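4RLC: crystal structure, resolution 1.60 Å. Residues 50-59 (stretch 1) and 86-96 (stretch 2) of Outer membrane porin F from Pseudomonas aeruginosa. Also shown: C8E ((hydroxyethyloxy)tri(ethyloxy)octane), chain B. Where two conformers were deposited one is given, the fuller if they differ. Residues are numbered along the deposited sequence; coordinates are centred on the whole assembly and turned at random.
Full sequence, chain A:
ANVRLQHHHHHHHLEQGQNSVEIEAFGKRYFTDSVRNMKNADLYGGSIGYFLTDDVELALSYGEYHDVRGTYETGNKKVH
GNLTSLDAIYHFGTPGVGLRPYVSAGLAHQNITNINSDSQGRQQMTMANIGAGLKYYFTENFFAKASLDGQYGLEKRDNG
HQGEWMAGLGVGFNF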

ATOM      1  N   TYR A  50      -6.965   3.435  -9.712  1.00 19.17           N
ATOM      2  CA  TYR A  50      -7.683   3.416 -10.943  1.00 20.27           C
ATOM      3  C   TYR A  50      -7.375   2.159 -11.756  1.00 19.52           C
ATOM      4  O   TYR A  50      -6.237   1.825 -11.956  1.00 18.88           O
ATOM      5  N   PHE A  51      -8.437   1.508 -12.247  1.00 19.21           N
ATOM      6  CA  PHE A  51      -8.289   0.321 -13.073  1.00 19.84           C
ATOM      7  C   PHE A  51      -8.034   0.619 -14.543  1.00 21.49           C
ATOM      8  O   PHE A  51      -8.964   1.000 -15.304  1.00 22.28           O
ATOM      9  N   LEU A  52      -6.768   0.450 -14.928  1.00 21.69           N
ATOM     10  CA  LEU A  52      -6.357   0.653 -16.355  1.00 23.65           C
ATOM     11  C   LEU A  52      -6.983  -0.421 -17.217  1.00 24.45           C
ATOM     12  O   LEU A  52      -7.416  -0.110 -18.344  1.00 24.84           O
ATOM     13  N   THR A  53      -7.097  -1.666 -16.703  1.00 22.10           N
ATOM     14  CA  THR A  53      -7.805  -2.704 -17.359  1.00 22.13           C
ATOM     15  C   THR A  53      -8.685  -3.427 -16.310  1.00 22.40           C
ATOM     16  O   THR A  53      -8.776  -2.972 -15.156  1.00 21.38           O
ATOM     17  N   ASP A  54      -9.286  -4.566 -16.669  1.00 22.07           N
ATOM     18  CA  ASP A  54     -10.019  -5.354 -15.646  1.00 23.50           C
ATOM     19  C   ASP A  54      -9.095  -5.884 -14.547  1.00 22.72           C
ATOM     20  O   ASP A  54      -9.586  -6.198 -13.454  1.00 22.74           O
ATOM     21  N   ASP A  55      -7.796  -5.983 -14.828  1.00 22.05           N
ATOM     22  CA  ASP A  55      -6.884  -6.607 -13.899  1.00 22.18           C
ATOM     23  C   ASP A  55      -5.819  -5.700 -13.329  1.00 21.22           C
ATOM     24  O   ASP A  55      -5.319  -5.980 -12.258  1.00 21.35           O
ATOM     25  N   VAL A  56      -5.455  -4.597 -14.055  1.00 20.53           N
ATOM     26  CA  VAL A  56      -4.346  -3.765 -13.678  1.00 20.13           C
ATOM     27  C   VAL A  56      -4.852  -2.466 -13.070  1.00 20.00           C
ATOM     28  O   VAL A  56      -5.631  -1.727 -13.727  1.00 20.03           O
ATOM     29  N   GLU A  57      -4.389  -2.179 -11.859  1.00 20.15           N
ATOM     30  CA  GLU A  57      -4.762  -0.986 -11.161  1.00 20.95           C
ATOM     31  C   GLU A  57      -3.475  -0.168 -10.879  1.00 20.38           C
ATOM     32  O   GLU A  57      -2.405  -0.737 -10.521  1.00 20.83           O
ATOM     33  N   LEU A  58      -3.568   1.149 -11.065  0.50 19.54           N
ATOM     34  CA  LEU A  58      -2.541   2.065 -10.637  0.50 20.19           C
ATOM     35  C   LEU A  58      -3.049   2.717  -9.343  0.50 19.62           C
ATOM     36  O   LEU A  58      -4.208   3.121  -9.278  0.50 18.86           O
ATOM     37  N   ALA A  59      -2.222   2.768  -8.297  1.00 19.24           N
ATOM     38  CA  ALA A  59      -2.685   3.337  -7.011  1.00 18.61           C
ATOM     39  C   ALA A  59      -1.629   4.248  -6.455  1.00 20.16           C
ATOM     40  O   ALA A  59      -0.407   3.948  -6.445  1.00 20.22           O
ATOM     41  N   LEU A  86       3.511   4.991  -5.295  1.00 20.07           N
ATOM     42  CA  LEU A  86       2.796   4.751  -6.537  1.00 21.06           C
ATOM     43  C   LEU A  86       3.103   3.328  -6.904  1.00 19.93           C
ATOM     44  O   LEU A  86       4.297   2.951  -7.149  1.00 19.25           O
ATOM     45  N   ASP A  87       2.023   2.554  -7.058  1.00 19.92           N
ATOM     46  CA  ASP A  87       2.173   1.103  -7.296  1.00 19.60           C
ATOM     47  C   ASP A  87       1.273   0.660  -8.433  1.00 19.80           C
ATOM     48  O   ASP A  87       0.193   1.172  -8.642  1.00 20.46           O
ATOM     49  N   ALA A  88       1.769  -0.337  -9.193  1.00 18.85           N
ATOM     50  CA  ALA A  88       0.962  -1.078 -10.136  1.00 19.64           C
ATOM     51  C   ALA A  88       0.582  -2.404  -9.574  1.00 20.14           C
ATOM     52  O   ALA A  88       1.480  -3.187  -9.135  1.00 20.71           O
ATOM     53  N   ILE A  89      -0.710  -2.733  -9.641  1.00 19.93           N
ATOM     54  CA  ILE A  89      -1.223  -3.935  -8.996  1.00 20.74           C
ATOM     55  C   ILE A  89      -1.925  -4.816 -10.043  1.00 19.88           C
ATOM     56  O   ILE A  89      -2.747  -4.334 -10.830  1.00 23.58           O
ATOM     57  N   TYR A  90      -1.472  -6.061 -10.156  1.00 18.14           N
ATOM     58  CA  TYR A  90      -2.086  -6.995 -11.028  1.00 18.69           C
ATOM     59  C   TYR A  90      -2.987  -7.906 -10.212  1.00 18.38           C
ATOM     60  O   TYR A  90      -2.478  -8.612  -9.316  1.00 18.64           O
ATOM     61  N   HIS A  91      -4.254  -8.029 -10.605  1.00 19.83           N
ATOM     62  CA  HIS A  91      -5.251  -8.832  -9.947  1.00 19.95           C
ATOM     63  C   HIS A  91      -5.518 -10.079 -10.697  1.00 21.10           C
ATOM     64  O   HIS A  91      -5.862 -10.103 -11.860  1.00 21.09           O
ATOM     65  N   PHE A  92      -5.349 -11.186  -9.968  1.00 20.37           N
ATOM     66  CA  PHE A  92      -5.832 -12.438 -10.409  1.00 23.73           C
ATOM     67  C   PHE A  92      -7.335 -12.596 -10.204  1.00 24.38           C
ATOM     68  O   PHE A  92      -8.015 -11.657  -9.665  1.00 22.72           O
ATOM     69  N   GLY A  93      -7.888 -13.685 -10.689  1.00 26.43           N
ATOM     70  CA  GLY A  93      -9.367 -13.830 -10.583  1.00 27.88           C
ATOM     71  C   GLY A  93     -10.041 -12.844 -11.542  1.00 27.77           C
ATOM     72  O   GLY A  93      -9.382 -12.287 -12.460  1.00 26.10           O
ATOM     73  N   THR A  94     -11.315 -12.572 -11.282  1.00 26.65           N
ATOM     74  CA  THR A  94     -12.075 -11.726 -12.191  1.00 28.16           C
ATOM     75  C   THR A  94     -12.823 -10.716 -11.404  1.00 25.18           C
ATOM     76  O   THR A  94     -13.106 -10.939 -10.204  1.00 26.69           O
ATOM     77  N   PRO A  95     -13.161  -9.591 -12.048  1.00 24.80           N
ATOM     78  CA  PRO A  95     -13.940  -8.606 -11.329  1.00 24.19           C
ATOM     79  C   PRO A  95     -15.302  -9.179 -10.903  1.00 26.18           C
ATOM     80  O   PRO A  95     -15.883 -10.025 -11.636  1.00 26.99           O
ATOM     81  N   GLY A  96     -15.832  -8.693  -9.770  1.00 24.53           N
ATOM     82  CA  GLY A  96     -17.142  -9.137  -9.282  1.00 23.58           C
ATOM     83  C   GLY A  96     -16.974  -9.562  -7.832  1.00 23.04           C
ATOM     84  O   GLY A  96     -15.960  -9.219  -7.182  1.00 22.38           O
TER

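What sets the direction of each side chain? Strands 56-59 and 86-91 run antiparallel, and Glu57 and Ala59 exchange paired backbone hydrogen bonds with Ile89 and Asp87. Along each extended strand the side chains alternate: Val56, Tyr90, Leu58 and Ala88 share one face, Glu57, Ile89, Ala59 and Asp87 the other.

How do the apolar side chains meet? On the first face, Val56 (t) brings CG2 to the ring edge of Tyr90 (t), 4.2 Å from CD1, while Leu58 (m, t) reaches CD2 to 4.1 Å from Ala88 CB. On the other, Ile89 has chi1 m but chi2 off-rotamer at 97°, with CD1 lying 3.8 Å from Ala59 CB.

Why does His91 turn inward? Its m rotamer (chi2 75°) lets ND1 donate to Asp55 O at 3.0 Å, the same oxygen that accepts His91 N at 2.8 Å. The extended Glu57 (t, t) places OE1 3.2 Å from His91 CE1, near the ring plane. Phe51 (m) packs obliquely, its CZ 3.5 Å from His91 CE1.

What finishes the ends? Asp55 (m) accepts a hydrogen bond from a water, its OD1 2.6 Å from the water O; the same water also donates to Gly93 O. At the other end a water O lies 2.6 Å from Asp87 OD2 and 3.0 Å from Ala59 O. The CA-to-CB bond of Phe92 points away from the other stretch, and C8E C10 lies over one face of its ring, 3.6 Å from Phe92 CE1.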

ATOM      1  CB  TYR A  50      -7.309   4.696 -11.780  1.00 23.11           C
ATOM      2  CG  TYR A  50      -7.989   4.734 -13.101  1.00 26.32           C
ATOM      3  CD1 TYR A  50      -9.350   5.119 -13.217  1.00 28.64           C
ATOM      4  CD2 TYR A  50      -7.317   4.345 -14.238  1.00 28.69           C
ATOM      5  CE1 TYR A  50     -10.000   5.089 -14.437  1.00 31.38           C
ATOM      6  CE2 TYR A  50      -7.928   4.339 -15.462  1.00 31.36           C
ATOM      7  CZ  TYR A  50      -9.240   4.726 -15.586  1.00 33.95           C
ATOM      8  OH  TYR A  50      -9.748   4.636 -16.875  1.00 37.17           O
ATOM      9  CB  PHE A  51      -9.467  -0.602 -12.884  1.00 19.38           C
ATOM     10  CG  PHE A  51      -9.326  -1.481 -11.660  1.00 19.11           C
ATOM     11  CD1 PHE A  51      -9.619  -0.999 -10.371  1.00 21.12           C
ATOM     12  CD2 PHE A  51      -8.834  -2.732 -11.771  1.00 21.08           C
ATOM     13  CE1 PHE A  51      -9.478  -1.784  -9.246  1.00 22.49           C
ATOM     14  CE2 PHE A  51      -8.667  -3.520 -10.645  1.00 21.32           C
ATOM     15  CZ  PHE A  51      -8.992  -3.042  -9.394  1.00 21.36           C
ATOM     16  CB  LEU A  52      -4.906   0.638 -16.492  1.00 25.95           C
ATOM     17  CG  LEU A  52      -4.088   1.684 -15.799  1.00 29.83           C
ATOM     18  CD1 LEU A  52      -2.631   1.398 -16.136  1.00 34.62           C
ATOM     19  CD2 LEU A  52      -4.444   3.073 -16.313  1.00 34.25           C
ATOM     20  CB  THR A  53      -6.809  -3.744 -17.970  1.00 23.21           C
ATOM     21  OG1 THR A  53      -6.187  -4.510 -16.889  1.00 21.23           O
ATOM     22  CG2 THR A  53      -5.739  -3.094 -18.827  1.00 23.81           C
ATOM     23  CB  ASP A  54     -10.766  -6.536 -16.242  1.00 25.86           C
ATOM     24  CG  ASP A  54     -12.032  -6.151 -17.017  1.00 29.98           C
ATOM     25  OD1 ASP A  54     -12.498  -4.978 -17.023  1.00 30.32           O
ATOM     26  OD2 ASP A  54     -12.577  -7.104 -17.635  1.00 32.12           O
ATOM     27  CB  ASP A  55      -6.152  -7.796 -14.577  1.00 22.84           C
ATOM     28  CG  ASP A  55      -7.091  -8.849 -15.179  1.00 24.33           C
ATOM     29  OD1 ASP A  55      -8.148  -9.075 -14.590  1.00 25.83           O
ATOM     30  OD2 ASP A  55      -6.668  -9.489 -16.202  1.00 24.95           O
ATOM     31  CB  VAL A  56      -3.500  -3.426 -14.900  1.00 21.44           C
ATOM     32  CG1 VAL A  56      -2.350  -2.510 -14.497  1.00 21.62           C
ATOM     33  CG2 VAL A  56      -2.986  -4.711 -15.516  1.00 23.15           C
ATOM     34  CB  GLU A  57      -5.418  -1.366  -9.859  1.00 22.01           C
ATOM     35  CG  GLU A  57      -5.804  -0.223  -8.918  1.00 23.23           C
ATOM     36  CD  GLU A  57      -6.236  -0.653  -7.520  1.00 26.23           C
ATOM     37  OE1 GLU A  57      -6.177  -1.857  -7.116  1.00 23.92           O
ATOM     38  OE2 GLU A  57      -6.604   0.319  -6.753  1.00 30.83           O
ATOM     39  CB  LEU A  58      -2.326   3.148 -11.702  0.50 22.28           C
ATOM     40  CG  LEU A  58      -1.810   2.665 -13.040  0.50 24.12           C
ATOM     41  CD1 LEU A  58      -1.382   3.866 -13.876  0.50 25.61           C
ATOM     42  CD2 LEU A  58      -0.661   1.692 -12.835  0.50 23.95           C
ATOM     43  CB  ALA A  59      -2.991   2.200  -6.010  1.00 18.93           C
ATOM     44  CB  LEU A  86       3.254   5.700  -7.682  1.00 24.83           C
ATOM     45  CG  LEU A  86       2.467   5.630  -9.018  1.00 28.39           C
ATOM     46  CD1 LEU A  86       1.013   6.020  -8.871  1.00 30.50           C
ATOM     47  CD2 LEU A  86       3.077   6.590 -10.033  1.00 34.91           C
ATOM     48  CB  ASP A  87       1.840   0.289  -6.040  1.00 22.16           C
ATOM     49  CG  ASP A  87       2.787   0.594  -4.894  1.00 25.93           C
ATOM     50  OD1 ASP A  87       3.863  -0.051  -4.796  1.00 28.76           O
ATOM     51  OD2 ASP A  87       2.453   1.536  -4.084  1.00 28.21           O
ATOM     52  CB  ALA A  88       1.761  -1.284 -11.396  1.00 21.11           C
ATOM     53  CB  ILE A  89      -2.226  -3.524  -7.915  1.00 20.90           C
ATOM     54  CG1 ILE A  89      -1.511  -2.698  -6.852  1.00 23.12           C
ATOM     55  CG2 ILE A  89      -2.792  -4.788  -7.280  1.00 21.83           C
ATOM     56  CD1 ILE A  89      -1.689  -1.222  -7.097  1.00 31.88           C
ATOM     57  CB  TYR A  90      -1.006  -7.879 -11.771  1.00 20.22           C
ATOM     58  CG  TYR A  90      -1.714  -8.878 -12.682  1.00 21.42           C
ATOM     59  CD1 TYR A  90      -2.264  -8.484 -13.892  1.00 23.16           C
ATOM     60  CD2 TYR A  90      -1.941 -10.158 -12.262  1.00 25.04           C
ATOM     61  CE1 TYR A  90      -2.937  -9.359 -14.681  1.00 23.57           C
ATOM     62  CE2 TYR A  90      -2.638 -11.058 -13.029  1.00 27.00           C
ATOM     63  CZ  TYR A  90      -3.111 -10.683 -14.248  1.00 26.32           C
ATOM     64  OH  TYR A  90      -3.809 -11.610 -14.950  1.00 28.75           O
ATOM     65  CB  HIS A  91      -6.586  -8.120  -9.762  1.00 21.60           C
ATOM     66  CG  HIS A  91      -6.510  -6.887  -8.919  1.00 20.34           C
ATOM     67  ND1 HIS A  91      -5.981  -5.686  -9.355  1.00 21.55           N
ATOM     68  CD2 HIS A  91      -6.978  -6.647  -7.668  1.00 21.24           C
ATOM     69  CE1 HIS A  91      -6.124  -4.759  -8.424  1.00 20.58           C
ATOM     70  NE2 HIS A  91      -6.714  -5.319  -7.386  1.00 20.45           N
ATOM     71  CB  PHE A  92      -5.047 -13.568  -9.727  1.00 23.93           C
ATOM     72  CG  PHE A  92      -3.598 -13.566 -10.069  1.00 24.96           C
ATOM     73  CD1 PHE A  92      -2.704 -12.762  -9.404  1.00 26.81           C
ATOM     74  CD2 PHE A  92      -3.121 -14.376 -11.105  1.00 27.42           C
ATOM     75  CE1 PHE A  92      -1.353 -12.734  -9.778  1.00 28.85           C
ATOM     76  CE2 PHE A  92      -1.772 -14.389 -11.430  1.00 29.36           C
ATOM     77  CZ  PHE A  92      -0.901 -13.575 -10.759  1.00 30.69           C
ATOM     78  CB  THR A  94     -13.094 -12.550 -13.026  1.00 31.83           C
ATOM     79  OG1 THR A  94     -13.920 -13.282 -12.128  1.00 32.77           O
ATOM     80  CG2 THR A  94     -12.400 -13.502 -13.972  1.00 33.71           C
ATOM     81  CB  PRO A  95     -14.150  -7.470 -12.354  1.00 25.32           C
ATOM     82  CG  PRO A  95     -13.228  -7.742 -13.523  1.00 26.59           C
ATOM     83  CD  PRO A  95     -12.769  -9.158 -13.427  1.00 26.65           C
TER
HETATM   84  C1  C8E B 201      -1.222 -12.608   3.253  1.00 44.82           C
HETATM   85  C2  C8E B 201      -1.666 -13.201   1.928  1.00 46.07           C
HETATM   86  C3  C8E B 201      -0.587 -13.325   0.863  1.00 46.19           C
HETATM   87  C4  C8E B 201      -1.237 -13.771  -0.433  1.00 43.34           C
HETATM   88  C5  C8E B 201      -0.345 -14.167  -1.592  1.00 46.55           C
HETATM   89  C6  C8E B 201      -1.204 -14.357  -2.842  1.00 42.01           C
HETATM   90  C7  C8E B 201      -0.506 -14.124  -4.184  1.00 47.57           C
HETATM   91  C8  C8E B 201      -1.472 -14.427  -5.335  1.00 46.79           C
HETATM   92  O9  C8E B 201      -0.843 -14.615  -6.615  1.00 46.81           O
HETATM   93  C10 C8E B 201      -1.339 -15.605  -7.557  1.00 39.49           C
HETATM   94  C11 C8E B 201      -2.787 -16.088  -7.509  1.00 39.23           C
HETATM   95  O12 C8E B 201      -2.801 -17.134  -8.483  1.00 41.31           O
HETATM   96  C13 C8E B 201      -4.011 -17.642  -9.036  1.00 41.32           C
HETATM   97  C14 C8E B 201      -5.012 -18.083  -7.997  1.00 45.44           C
HETATM   98  O15 C8E B 201      -5.851 -16.921  -7.877  1.00 47.75           O
HETATM   99  O   HOH W   1     -10.108 -10.662 -15.196  1.00 26.32           O
HETATM  100  O   HOH W   2       0.282   2.854  -3.749  1.00 25.17           O